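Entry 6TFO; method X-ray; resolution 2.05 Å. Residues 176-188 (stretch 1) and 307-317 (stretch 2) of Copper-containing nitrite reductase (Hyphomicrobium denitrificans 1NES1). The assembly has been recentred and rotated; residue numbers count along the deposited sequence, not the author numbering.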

# COMPACT_ATOMS: atom_id res chain seq x y z
N LEU C 176 33.81 16.72 10.09
CA LEU C 176 34.65 15.63 9.54
C LEU C 176 33.93 14.29 9.68
O LEU C 176 33.11 14.15 10.59
N LYS C 177 34.22 13.37 8.75
CA LYS C 177 33.72 11.98 8.77
C LYS C 177 34.47 11.25 9.87
O LYS C 177 35.71 11.42 9.95
N GLY C 178 33.73 10.47 10.64
CA GLY C 178 34.26 9.69 11.77
C GLY C 178 33.80 8.26 11.70
O GLY C 178 32.79 8.01 11.02
N GLN C 179 34.54 7.35 12.32
CA GLN C 179 34.20 5.91 12.40
C GLN C 179 33.16 5.72 13.51
O GLN C 179 33.55 5.64 14.70
N LEU C 180 31.88 5.70 13.15
CA LEU C 180 30.72 5.54 14.07
C LEU C 180 30.71 4.10 14.60
O LEU C 180 30.45 3.91 15.80
N ASP C 181 30.98 3.13 13.74
CA ASP C 181 31.05 1.69 14.11
C ASP C 181 32.11 1.06 13.21
O ASP C 181 32.65 1.78 12.35
N ASP C 182 32.37 -0.23 13.41
CA ASP C 182 33.35 -1.12 12.73
C ASP C 182 33.44 -0.87 11.21
O ASP C 182 34.57 -0.81 10.67
N LYS C 183 32.29 -0.81 10.52
CA LYS C 183 32.19 -0.68 9.03
C LYS C 183 31.22 0.44 8.65
O LYS C 183 30.66 0.41 7.52
N THR C 184 30.99 1.39 9.55
CA THR C 184 29.97 2.45 9.34
C THR C 184 30.55 3.80 9.76
O THR C 184 31.26 3.88 10.77
N THR C 185 30.29 4.81 8.92
CA THR C 185 30.82 6.19 9.08
C THR C 185 29.64 7.14 9.22
O THR C 185 28.49 6.70 9.10
N TYR C 186 29.93 8.40 9.54
CA TYR C 186 28.96 9.49 9.84
C TYR C 186 29.75 10.79 9.78
O TYR C 186 30.95 10.76 10.00
N THR C 187 29.09 11.89 9.45
CA THR C 187 29.72 13.23 9.40
C THR C 187 29.47 13.86 10.77
O THR C 187 28.32 14.25 11.06
N TYR C 188 30.53 13.88 11.59
CA TYR C 188 30.54 14.52 12.91
C TYR C 188 30.85 16.00 12.74
O TYR C 188 31.62 16.39 11.81
N PRO C 307 18.91 1.74 10.27
CA PRO C 307 18.98 1.23 11.63
C PRO C 307 20.42 1.06 12.12
O PRO C 307 21.33 0.95 11.30
N PHE C 308 20.58 1.02 13.45
CA PHE C 308 21.83 0.59 14.11
C PHE C 308 22.31 -0.72 13.47
O PHE C 308 21.48 -1.61 13.28
N GLY C 309 23.61 -0.82 13.16
CA GLY C 309 24.24 -2.05 12.64
C GLY C 309 24.39 -2.03 11.13
O GLY C 309 25.04 -2.91 10.60
N THR C 310 23.81 -1.04 10.45
CA THR C 310 23.93 -0.84 8.99
C THR C 310 25.34 -0.36 8.67
O THR C 310 25.77 0.62 9.29
N SER C 311 26.03 -1.01 7.74
CA SER C 311 27.37 -0.63 7.20
C SER C 311 27.25 0.57 6.26
O SER C 311 26.14 0.84 5.79
N GLY C 312 28.38 1.23 5.98
CA GLY C 312 28.49 2.34 5.01
C GLY C 312 28.33 3.70 5.66
O GLY C 312 28.39 3.78 6.90
N GLU C 313 28.18 4.74 4.85
CA GLU C 313 28.03 6.13 5.32
C GLU C 313 26.59 6.30 5.83
O GLU C 313 25.69 6.40 5.00
N GLN C 314 26.39 6.35 7.15
CA GLN C 314 25.08 6.73 7.74
C GLN C 314 24.86 8.24 7.57
O GLN C 314 25.83 9.00 7.54
N GLU C 315 23.60 8.65 7.44
CA GLU C 315 23.19 10.07 7.26
C GLU C 315 22.13 10.40 8.30
O GLU C 315 21.43 9.50 8.78
N MET C 316 21.98 11.69 8.57
CA MET C 316 21.10 12.20 9.65
C MET C 316 19.65 12.16 9.17
O MET C 316 19.40 12.51 7.99
N ASP C 317 18.74 11.76 10.04
CA ASP C 317 17.30 11.64 9.74
C ASP C 317 16.56 12.71 10.55
O ASP C 317 16.33 12.48 11.75

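Stretch 2 lies along the second strand of a hairpin, residues 184-188, and its side chains are best followed from the turn at Pro 307. Pro 307 itself touches nothing in stretch 1, but its carbonyl O gathers the turn: Thr 310, with chi1 m, gives its OG1 proton to Pro 307 O at 2.6 Å, and Gln 314 NE2 adds a weak bond to Pro 307 O at 3.1 Å. Phe 308, chi1 t, starts sideways, yet its ring comes nearer stretch 1, bringing CZ to 4.1 Å from Asp 181 OD2. That carboxylate, on a t rotamer, also accepts from water 1 (Asp 181 OD2 to water O, 2.9 Å), and the water in turn accepts a weak bond from Gly 309 N at 3.0 Å. Gly 309 suits the turn because its positive phi would jam a CB against the carbonyl O of Phe 308.

The CB of Thr 310 points away, so its backbone makes the contact: Thr 310 O sits 3.2 Å from Thr 184 CB. Ser 311, chi1 m, lies sideways at the exposed margin, its OG 4.0 Å from Lys 183 CB. The lysine, chi1 m, sends its end away to a partner elsewhere in the structure.

Gly 312 opens the parallel pairing. Its N donates to Lys 183 O (2.9 Å) and its O accepts from Thr 185 N (3.0 Å), while its positive phi favours glycine. Glu 313 follows, sharing a face of the sheet with Thr 185, whose OG1 (chi1 p) packs 3.7 Å from Glu 313 CB. With chi1 t and chi2 between wells at 148°, the Glu 313 side chain carries its carboxylate across to stretch 1, where OE1 forms a long salt bridge with Lys 177 NZ at 4.0 Å. Its OE2 accepts from water 2 at 2.5 Å, and the same water lies 2.8 Å from Thr 187 OG1, linking two groups too far apart to bond directly.

Gln 314 points toward stretch 1 with chi1 m, and its N donates to Thr 185 O at 2.9 Å. Its aliphatic part does the packing: CB lies 4.4 Å from Leu 180 CD2, and CG lies 3.7 Å from Thr 184 OG1, a hydroxyl left buried without a polar partner. Glu 315 turns its CB away and finds partners elsewhere, leaving its backbone C near the edge of the Tyr 186 ring, 4.1 Å from CE1. The Tyr 186 side chain, chi1 t, reaches on to Met 316, its OH lying 3.5 Å from Met 316 CG; methionine offers a flexible apolar surface here. Asp 317 makes no contact and instead caps the helix that follows.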

# COMPACT_ATOMS: atom_id res chain seq x y z
CB LEU C 176 36.01 15.62 10.23
CG LEU C 176 36.11 14.80 11.52
CD1 LEU C 176 37.55 14.70 11.98
CD2 LEU C 176 35.26 15.38 12.63
CB LYS C 177 33.93 11.28 7.43
CG LYS C 177 32.84 11.52 6.41
CD LYS C 177 33.24 11.11 5.00
CE LYS C 177 32.50 11.88 3.92
NZ LYS C 177 33.20 11.76 2.62
CB GLN C 179 35.50 5.12 12.60
CG GLN C 179 35.40 3.66 12.21
CD GLN C 179 35.35 3.49 10.71
OE1 GLN C 179 36.00 4.22 9.95
NE2 GLN C 179 34.57 2.52 10.26
CB LEU C 180 29.43 5.89 13.32
CG LEU C 180 28.11 5.54 14.01
CD1 LEU C 180 28.03 6.17 15.39
CD2 LEU C 180 26.93 6.01 13.17
CB ASP C 181 29.65 1.07 14.02
CG ASP C 181 29.38 -0.21 14.80
OD1 ASP C 181 30.35 -0.89 15.17
OD2 ASP C 181 28.18 -0.50 15.02
CB ASP C 182 32.90 -2.54 13.09
CG ASP C 182 33.96 -3.61 13.00
OD1 ASP C 182 35.17 -3.28 13.04
OD2 ASP C 182 33.56 -4.78 12.89
CB LYS C 183 31.68 -1.96 8.38
CG LYS C 183 32.49 -3.23 8.65
CD LYS C 183 31.71 -4.49 8.32
CE LYS C 183 32.44 -5.76 8.71
NZ LYS C 183 32.05 -6.88 7.84
CB THR C 184 28.59 2.07 9.91
OG1 THR C 184 27.98 3.16 10.59
CG2 THR C 184 28.64 0.87 10.82
CB THR C 185 31.78 6.52 7.93
OG1 THR C 185 31.03 6.61 6.72
CG2 THR C 185 32.87 5.48 7.77
CB TYR C 186 28.27 9.24 11.18
CG TYR C 186 27.16 10.21 11.53
CD1 TYR C 186 25.88 10.05 11.02
CD2 TYR C 186 27.38 11.28 12.37
CE1 TYR C 186 24.86 10.95 11.32
CE2 TYR C 186 26.37 12.19 12.69
CZ TYR C 186 25.10 12.03 12.16
OH TYR C 186 24.10 12.91 12.49
CB THR C 187 29.22 14.06 8.22
OG1 THR C 187 29.68 13.41 7.03
CG2 THR C 187 29.72 15.49 8.25
CB TYR C 188 31.57 13.84 13.81
CG TYR C 188 31.22 12.43 14.22
CD1 TYR C 188 31.56 11.35 13.43
CD2 TYR C 188 30.56 12.17 15.41
CE1 TYR C 188 31.28 10.05 13.82
CE2 TYR C 188 30.27 10.88 15.82
CZ TYR C 188 30.63 9.82 15.02
OH TYR C 188 30.30 8.55 15.39
CB PRO C 307 18.32 -0.15 11.55
CG PRO C 307 17.49 -0.11 10.28
CD PRO C 307 18.24 0.81 9.35
CB PHE C 308 21.60 0.38 15.61
CG PHE C 308 22.82 -0.11 16.33
CD1 PHE C 308 23.78 0.79 16.77
CD2 PHE C 308 23.03 -1.47 16.55
CE1 PHE C 308 24.92 0.34 17.41
CE2 PHE C 308 24.17 -1.91 17.21
CZ PHE C 308 25.11 -1.01 17.64
CB THR C 310 22.88 0.16 8.49
OG1 THR C 310 21.59 -0.22 8.97
CG2 THR C 310 22.87 0.24 6.99
CB SER C 311 28.02 -1.77 6.47
OG SER C 311 27.99 -2.92 7.27
CB GLU C 313 28.36 7.14 4.22
CG GLU C 313 28.20 8.59 4.70
CD GLU C 313 29.11 9.66 4.12
OE1 GLU C 313 30.23 9.33 3.64
OE2 GLU C 313 28.71 10.86 4.18
CB GLN C 314 25.02 6.23 9.18
CG GLN C 314 24.86 4.71 9.29
CD GLN C 314 23.41 4.30 9.45
OE1 GLN C 314 22.53 4.85 8.80
NE2 GLN C 314 23.15 3.31 10.30
CB GLU C 315 22.62 10.29 5.86
CG GLU C 315 23.67 10.22 4.76
CD GLU C 315 23.09 10.58 3.40
OE1 GLU C 315 22.47 9.69 2.77
OE2 GLU C 315 23.20 11.77 3.01
CB MET C 316 21.53 13.62 10.03
CG MET C 316 20.97 14.10 11.33
SD MET C 316 20.13 15.64 11.05
CE MET C 316 18.56 14.94 10.59
CB ASP C 317 16.83 10.22 10.04
CG ASP C 317 15.39 9.99 9.65
OD1 ASP C 317 14.62 10.94 9.74
OD2 ASP C 317 15.06 8.85 9.25
O HOH W 1 26.38 0.43 12.95
O HOH W 2 27.56 12.82 5.28